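Local coordinates for protein transcription initiation factor IIB (Methanocaldococcus jannaschii, PDB 5O9J) that probably catalyses its own excision by protein splicing, as a HINT-fold mini-intein derived from archaeal transcription factor IIB, at residues E81-V84 against E85-K89; T100-N104 against E105-I109. All blocks are in the same frame, centred on the assembly; numbering follows the deposited sequence.

Overall arrangement
Both contacts are tight beta hairpins of the intein splicing domain, and each closes between neighbouring strands. Along the chain, contact 1 comes first: strand 79-84 turns back through E85-N87 into strand 88-92, an edge strand of a four-stranded antiparallel sheet that also holds strand 143-154. The chain then enters strand 96-102, which turns at D103 and N104 into strand 105-110, an edge strand of a separate mixed sheet; this is contact 2. The two loops lie in series, neither nested nor crossed. The centres of contact 1 and contact 2 are about 18 Å apart and their nearest atoms about 7 Å apart, without touching. Strand 119-123 packs against residues of both hairpins, with L120 meeting I82, V84 and T100.

Contact 1 of 2, residues E81-V84 against E85-K89; sequences EIVV and EGNKK
The carboxylate of E81 meets the aliphatic part of K89 through one of its oxygens, OE2 lying 3.8 Å from K89 CD, while OE1 is hydrogen-bonded to ND2 of N152 on strand 143-154. The two side chains run side by side in the same direction along one face of a beta hairpin of the HINT fold. Their charged ends do not touch: E81 OE2 and K89 NZ stay 5.0 Å apart, so any attraction between the opposite charges is probably modest, and OE2 also has a long, weak ion pair with R91. V83 stands on this face too, its CG2 3.9 Å from K89 CB.

On the face of V84 and K88, V84 CG1 is anti to the carbonyl carbon (chi1 -61°), which leaves CG2 between the backbone N and the carbonyl carbon, 3.5 Å from K88 CB. K88 then carries its NZ away to a hydrogen bond with a bound glycerol, probably from the crystallisation liquor, and V84, like I82, packs against L120 and strand 143-154.

The backbone is joined chiefly by V84 N to K88 O, 2.8 Å and nearly straight at 171°; the return bond, from K88 N to V84 O, is weak. G86 and N87 both adopt positive phi as the chain reverses, and N87 OD1 is hydrogen-bonded to K149. K89 CA makes a bent CA-H...O contact with I82 O at 3.0 Å.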
# COMPACT_ATOMS: atom_id res chain seq x y z
N GLU A 81 12.66 3.11 -2.90
CA GLU A 81 12.77 2.68 -1.51
C GLU A 81 13.11 3.88 -0.64
O GLU A 81 14.18 4.47 -0.78
CB GLU A 81 13.82 1.58 -1.36
CG GLU A 81 13.94 1.05 0.05
CD GLU A 81 15.14 0.14 0.21
OE1 GLU A 81 16.27 0.62 0.00
OE2 GLU A 81 14.95 -1.05 0.53
N ILE A 82 12.18 4.26 0.22
CA ILE A 82 12.41 5.34 1.18
C ILE A 82 12.91 4.76 2.49
O ILE A 82 12.27 3.88 3.06
CB ILE A 82 11.13 6.14 1.48
CG1 ILE A 82 10.51 6.67 0.19
CG2 ILE A 82 11.44 7.30 2.41
CD1 ILE A 82 9.16 7.32 0.41
N VAL A 83 14.06 5.24 2.97
CA VAL A 83 14.59 4.77 4.24
C VAL A 83 14.69 5.92 5.22
O VAL A 83 15.30 6.94 4.91
CB VAL A 83 15.97 4.11 4.06
CG1 VAL A 83 16.40 3.45 5.36
CG2 VAL A 83 15.92 3.08 2.94
N VAL A 84 14.06 5.77 6.39
CA VAL A 84 14.04 6.84 7.39
C VAL A 84 14.78 6.42 8.65
O VAL A 84 15.21 5.27 8.75
CB VAL A 84 12.59 7.24 7.76
CG1 VAL A 84 11.85 7.78 6.54
CG2 VAL A 84 11.84 6.07 8.37
N GLU A 85 14.94 7.35 9.60
CA GLU A 85 15.56 7.07 10.89
C GLU A 85 15.04 5.79 11.53
O GLU A 85 13.84 5.50 11.47
CB GLU A 85 15.33 8.21 11.89
CG GLU A 85 15.60 9.62 11.44
CD GLU A 85 15.10 10.63 12.47
OE1 GLU A 85 15.05 10.27 13.67
OE2 GLU A 85 14.72 11.76 12.10
N GLY A 86 15.93 5.04 12.17
CA GLY A 86 15.56 3.76 12.77
C GLY A 86 15.51 2.64 11.74
O GLY A 86 15.04 1.54 12.02
N ASN A 87 16.01 2.94 10.55
CA ASN A 87 16.02 1.99 9.43
C ASN A 87 14.64 1.41 9.13
O ASN A 87 14.52 0.23 8.80
CB ASN A 87 17.02 0.86 9.70
CG ASN A 87 18.45 1.27 9.40
OD1 ASN A 87 19.15 1.81 10.26
ND2 ASN A 87 18.88 1.04 8.16
N LYS A 88 13.60 2.24 9.26
CA LYS A 88 12.29 1.93 8.70
C LYS A 88 12.33 2.22 7.21
O LYS A 88 12.96 3.19 6.78
CB LYS A 88 11.18 2.74 9.38
CG LYS A 88 10.68 2.17 10.68
CD LYS A 88 9.69 3.12 11.34
CE LYS A 88 9.16 2.54 12.64
NZ LYS A 88 9.02 3.59 13.70
N LYS A 89 11.67 1.40 6.42
CA LYS A 89 11.72 1.58 4.98
C LYS A 89 10.48 1.04 4.27
O LYS A 89 9.79 0.16 4.78
CB LYS A 89 12.98 0.92 4.40
CG LYS A 89 13.04 -0.58 4.59
CD LYS A 89 14.44 -1.10 4.29
CE LYS A 89 15.39 -0.83 5.45
NZ LYS A 89 16.76 -1.41 5.22

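Contact 2 of 2, residues T100-N104 against E105-I109; sequences TIRDN and EVVPI
I109 lies across both T100 and R102, crossing each at about a right angle. Its CG1 is 3.4 Å from T100 OG1 and 3.9 Å from R102 CG, so this one carbon touches both the hydroxyl and the start of the arginine. R102 bends at chi2 (-69°), which folds its guanidinium back over I109: CG1 sits 4.2 Å above the plane of the group, offset toward the rim, and the CG2 methyl lies near both terminal nitrogens. R102 NH1 forms a salt bridge with D118 and a hydrogen bond to the carbonyl of E113, while T100 OG1 is hydrogen-bonded to the carbonyl O of V98. Cutting I109 back to an alanine is likely to take the CG1 and CG2 contacts from the guanidinium and open a gap beside T100 CB, leaving the arginine steered mainly by D118 and E113.

These side chains project from a beta hairpin with a two-residue loop, D103 and N104, in a type I' turn, both residues at positive phi. V107 shares the face of T100 and R102, its CG2 3.7 Å from R102 CB. On the reverse face I101 CG1 and V106 CG2 touch loosely at 4.3 Å. Paired bonds join T100 and V107; next to the turn, R102 N reaches E105 O at 2.8 Å and E105 N reaches R102 O at a longer 3.2 Å.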
# COMPACT_ATOMS: atom_id res chain seq x y z
N THR A 100 4.58 15.05 4.30
CA THR A 100 5.91 15.61 4.51
C THR A 100 5.78 17.00 5.12
O THR A 100 4.78 17.68 4.90
CB THR A 100 6.71 15.72 3.18
OG1 THR A 100 6.46 14.57 2.36
CG2 THR A 100 8.20 15.84 3.44
N ILE A 101 6.77 17.42 5.88
CA ILE A 101 6.80 18.81 6.31
C ILE A 101 7.45 19.65 5.23
O ILE A 101 8.61 19.48 4.89
CB ILE A 101 7.55 19.00 7.64
CG1 ILE A 101 6.77 18.31 8.76
CG2 ILE A 101 7.70 20.48 7.94
CD1 ILE A 101 7.26 18.63 10.15
N ARG A 102 6.66 20.55 4.65
CA ARG A 102 7.17 21.42 3.61
C ARG A 102 6.64 22.81 3.88
O ARG A 102 5.43 22.98 4.06
CB ARG A 102 6.75 20.94 2.21
CG ARG A 102 7.48 19.70 1.74
CD ARG A 102 8.94 20.02 1.45
NE ARG A 102 9.67 18.85 0.97
CZ ARG A 102 9.65 18.43 -0.30
NH1 ARG A 102 10.35 17.35 -0.65
NH2 ARG A 102 8.94 19.08 -1.21
N ASP A 103 7.53 23.78 3.93
CA ASP A 103 7.15 25.15 4.29
C ASP A 103 6.27 25.16 5.54
O ASP A 103 5.12 25.65 5.47
CB ASP A 103 6.41 25.82 3.15
CG ASP A 103 7.24 25.90 1.87
OD1 ASP A 103 8.45 26.24 1.92
OD2 ASP A 103 6.67 25.61 0.79
N ASN A 104 6.76 24.58 6.65
CA ASN A 104 6.09 24.82 7.95
C ASN A 104 4.77 24.06 8.13
O ASN A 104 4.16 24.13 9.18
CB ASN A 104 5.95 26.35 8.08
CG ASN A 104 7.32 27.04 8.12
OD1 ASN A 104 8.15 26.91 7.21
ND2 ASN A 104 7.39 28.00 9.01
N GLU A 105 4.34 23.35 7.08
CA GLU A 105 3.11 22.57 7.12
C GLU A 105 3.31 21.09 6.81
O GLU A 105 4.31 20.72 6.21
CB GLU A 105 2.10 23.13 6.14
CG GLU A 105 1.41 24.39 6.61
CD GLU A 105 0.43 24.90 5.58
OE1 GLU A 105 0.40 24.33 4.46
OE2 GLU A 105 -0.31 25.86 5.90
N VAL A 106 2.35 20.25 7.19
CA VAL A 106 2.31 18.87 6.74
C VAL A 106 1.49 18.78 5.45
O VAL A 106 0.31 19.13 5.43
CB VAL A 106 1.70 17.93 7.80
CG1 VAL A 106 1.63 16.50 7.28
CG2 VAL A 106 2.51 18.01 9.08
N VAL A 107 2.11 18.31 4.37
CA VAL A 107 1.45 18.22 3.08
C VAL A 107 1.82 16.91 2.40
O VAL A 107 2.87 16.34 2.67
CB VAL A 107 1.83 19.40 2.15
CG1 VAL A 107 1.23 20.70 2.66
CG2 VAL A 107 3.34 19.51 2.01
N PRO A 108 0.94 16.41 1.53
CA PRO A 108 1.30 15.21 0.77
C PRO A 108 2.31 15.53 -0.32
O PRO A 108 2.06 16.43 -1.13
CB PRO A 108 -0.03 14.75 0.18
CG PRO A 108 -0.85 15.99 0.09
CD PRO A 108 -0.45 16.83 1.28
N ILE A 109 3.43 14.81 -0.35
CA ILE A 109 4.43 14.99 -1.41
C ILE A 109 4.68 13.68 -2.19
O ILE A 109 4.91 12.64 -1.58
CB ILE A 109 5.77 15.49 -0.84
CG1 ILE A 109 5.58 16.81 -0.10
CG2 ILE A 109 6.82 15.64 -1.96
CD1 ILE A 109 4.99 17.91 -0.96